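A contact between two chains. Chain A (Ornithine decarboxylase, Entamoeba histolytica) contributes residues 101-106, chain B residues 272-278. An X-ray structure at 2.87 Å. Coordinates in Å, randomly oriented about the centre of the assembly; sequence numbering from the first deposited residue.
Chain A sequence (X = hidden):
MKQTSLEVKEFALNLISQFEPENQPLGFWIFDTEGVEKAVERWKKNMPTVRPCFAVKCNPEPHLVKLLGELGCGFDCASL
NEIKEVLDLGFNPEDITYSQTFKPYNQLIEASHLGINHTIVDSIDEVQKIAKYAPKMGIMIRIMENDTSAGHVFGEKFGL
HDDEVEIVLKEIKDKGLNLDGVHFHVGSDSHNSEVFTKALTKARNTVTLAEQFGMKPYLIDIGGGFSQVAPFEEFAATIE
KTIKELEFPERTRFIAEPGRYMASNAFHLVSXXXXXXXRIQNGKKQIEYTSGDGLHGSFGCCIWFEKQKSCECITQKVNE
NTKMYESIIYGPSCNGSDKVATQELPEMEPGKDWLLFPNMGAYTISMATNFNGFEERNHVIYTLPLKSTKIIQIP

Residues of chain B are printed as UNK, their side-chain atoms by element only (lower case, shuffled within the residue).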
# COMPACT_ATOMS: atom_id res chain seq x y z
N THR A 101 -13.44 -13.86 7.13
CA THR A 101 -14.62 -14.43 6.47
C THR A 101 -14.25 -15.58 5.53
O THR A 101 -14.95 -16.59 5.47
CB THR A 101 -15.43 -13.37 5.71
OG1 THR A 101 -14.56 -12.61 4.86
CG2 THR A 101 -16.13 -12.43 6.68
N PHE A 102 -13.15 -15.42 4.81
CA PHE A 102 -12.65 -16.46 3.91
C PHE A 102 -11.20 -16.81 4.22
O PHE A 102 -10.27 -16.08 3.87
CB PHE A 102 -12.84 -16.06 2.45
CG PHE A 102 -14.28 -15.92 2.03
CD1 PHE A 102 -15.07 -17.05 1.83
CD2 PHE A 102 -14.85 -14.66 1.85
CE1 PHE A 102 -16.40 -16.93 1.45
CE2 PHE A 102 -16.17 -14.54 1.46
CZ PHE A 102 -16.95 -15.67 1.27
N LYS A 103 -11.03 -17.94 4.90
CA LYS A 103 -9.73 -18.37 5.41
C LYS A 103 -9.03 -19.35 4.46
O LYS A 103 -9.69 -20.23 3.91
CB LYS A 103 -9.89 -19.01 6.79
CG LYS A 103 -10.50 -18.10 7.84
CD LYS A 103 -11.01 -18.87 9.05
CE LYS A 103 -12.38 -19.48 8.82
NZ LYS A 103 -13.46 -18.45 8.72
N PRO A 104 -7.71 -19.18 4.27
CA PRO A 104 -6.92 -20.18 3.55
C PRO A 104 -6.90 -21.49 4.34
O PRO A 104 -6.87 -21.47 5.57
CB PRO A 104 -5.52 -19.57 3.51
CG PRO A 104 -5.73 -18.11 3.70
CD PRO A 104 -6.90 -18.01 4.64
N TYR A 105 -6.94 -22.61 3.63
CA TYR A 105 -7.04 -23.93 4.26
C TYR A 105 -5.86 -24.22 5.20
O TYR A 105 -6.07 -24.67 6.33
CB TYR A 105 -7.15 -25.03 3.20
CG TYR A 105 -8.34 -24.90 2.28
CD1 TYR A 105 -9.60 -25.38 2.65
CD2 TYR A 105 -8.22 -24.30 1.03
CE1 TYR A 105 -10.69 -25.27 1.81
CE2 TYR A 105 -9.31 -24.18 0.18
CZ TYR A 105 -10.54 -24.66 0.58
OH TYR A 105 -11.62 -24.55 -0.26
N ASN A 106 -4.65 -23.95 4.72
CA ASN A 106 -3.43 -24.17 5.51
C ASN A 106 -3.40 -23.36 6.81
O ASN A 106 -2.93 -23.84 7.84
CB ASN A 106 -2.18 -23.89 4.67
CG ASN A 106 -2.23 -22.54 3.97
OD1 ASN A 106 -2.05 -21.50 4.59
ND2 ASN A 106 -2.46 -22.57 2.66
N UNK B 272 -4.35 -19.06 -6.10
CA UNK B 272 -5.22 -20.14 -5.65
C UNK B 272 -6.51 -19.54 -5.07
O UNK B 272 -6.54 -18.36 -4.71
o UNK B 272 -4.19 -20.27 -3.44
c UNK B 272 -4.52 -21.01 -4.61
N UNK B 273 -7.55 -20.36 -4.98
CA UNK B 273 -8.84 -19.92 -4.45
C UNK B 273 -9.10 -20.51 -3.07
O UNK B 273 -9.01 -21.73 -2.88
c UNK B 273 -9.97 -20.28 -5.41
c UNK B 273 -10.98 -20.40 -7.70
c UNK B 273 -9.93 -19.72 -6.84
c UNK B 273 -10.10 -18.21 -6.87
N UNK B 274 -9.41 -19.64 -2.11
CA UNK B 274 -9.72 -20.07 -0.75
C UNK B 274 -10.95 -19.38 -0.21
O UNK B 274 -10.98 -18.94 0.95
c UNK B 274 -8.51 -19.89 0.17
n UNK B 274 -7.00 -16.52 0.02
c UNK B 274 -7.88 -16.40 1.02
c UNK B 274 -8.02 -18.46 0.27
n UNK B 274 -8.51 -17.59 1.17
c UNK B 274 -7.05 -17.78 -0.47
N UNK B 275 -11.98 -19.29 -1.05
CA UNK B 275 -13.24 -18.66 -0.67
C UNK B 275 -14.23 -18.62 -1.82
O UNK B 275 -13.88 -18.26 -2.94
N UNK B 276 -15.48 -19.00 -1.53
CA UNK B 276 -16.55 -19.02 -2.53
C UNK B 276 -17.90 -18.67 -1.90
O UNK B 276 -18.20 -19.09 -0.78
c UNK B 276 -16.63 -20.39 -3.21
c UNK B 276 -18.76 -21.93 -6.03
n UNK B 276 -18.95 -23.31 -6.56
c UNK B 276 -17.53 -20.45 -4.43
c UNK B 276 -17.76 -21.88 -4.89
N UNK B 277 -18.71 -17.91 -2.64
CA UNK B 277 -20.06 -17.57 -2.21
C UNK B 277 -21.01 -17.44 -3.40
O UNK B 277 -20.77 -16.66 -4.32
c UNK B 277 -21.41 -15.95 -0.75
c UNK B 277 -20.06 -16.29 -1.38
c UNK B 277 -21.25 -14.92 0.36
n UNK B 277 -19.72 -11.59 0.13
n UNK B 277 -20.68 -13.67 -0.12
c UNK B 277 -20.23 -12.69 0.66
n UNK B 277 -20.28 -12.81 1.98
N UNK B 278 -22.10 -18.22 -3.37
CA UNK B 278 -23.11 -18.21 -4.42
C UNK B 278 -24.26 -17.27 -4.02
O UNK B 278 -24.74 -17.32 -2.89
c UNK B 278 -23.66 -19.63 -4.70
c UNK B 278 -24.65 -19.62 -5.86
c UNK B 278 -22.52 -20.59 -5.00

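Position 272 carries two side-chain atoms, one carbon and then one oxygen. It makes no contact with residues 101-106 of chain A; its side-chain oxygen stays 6.7 Å from Asn106(A) ND2, its nearest atom in the chain A stretch. A single hydroxyl on one carbon is serine: Ser272(B). Its OG is hydrogen-bonded elsewhere in the structure.

Position 273 has four side-chain carbons, forked at the second. Its CA-to-CB bond points away from chain A. The backbone makes the contact instead: the carbonyl O lies 3.9 Å from Tyr105(A) CE2, at the edge of that ring and near its plane. Four carbons with the fork at the second are leucine: Leu273(B).

Position 274 has one carbon followed by a five-membered ring of three carbons and two nitrogens. CB points toward chain A, and the ring lies against the backbone of Phe102(A) and Lys103(A) and the ring of Pro104(A). Such a ring is an imidazole, so this is His274(B). Pro104(A) CG sits over one face, 3.9 Å from the ring centroid, in a CH-pi contact. Phe102(A) O is at the ring edge, 3.6 Å from His274(B) ND1, but the pair is not a hydrogen bond. NE2 is hydrogen-bonded elsewhere in the structure.

Position 275 has no side-chain atoms. Its CA is 3.5 Å from Phe102(A) CD1. An ideal CB would stand 2.9 Å from Phe102(A) CG, a clash. The residue is Gly275(B), and the bare backbone leaves room for the phenyl ring.

Position 276 has four carbons in a row ending in nitrogen. CB points away from chain A, while the carbonyl O approaches Phe102(A) CE1 at 3.6 Å. The unbranched chain with a terminal amine is lysine: Lys276(B).

Position 277 has three carbons, a nitrogen, then a carbon bearing two more nitrogens. CB points toward chain A and lies 4.1 Å from Phe102(A) CZ. The planar end is a guanidinium, so this is Arg277(B). Phe102(A) CZ lies over one face of it. NH1 and NH2 are hydrogen-bonded elsewhere in the structure.

Position 278 has one carbon carrying two more and does not reach the chain A stretch. This is Val278(B).

The contact works by packing. No hydrogen bond crosses between the stretches. The Phe102(A) ring packs against residues Gly275(B) to Arg277(B). In return, His274(B) packs against the loop before the helix, with Pro104(A) at its N-cap position. Together the two stretches bury 355 Å², most of it on Phe102(A) and His274(B).

Chain B, residues 272-278: SLHGKRV
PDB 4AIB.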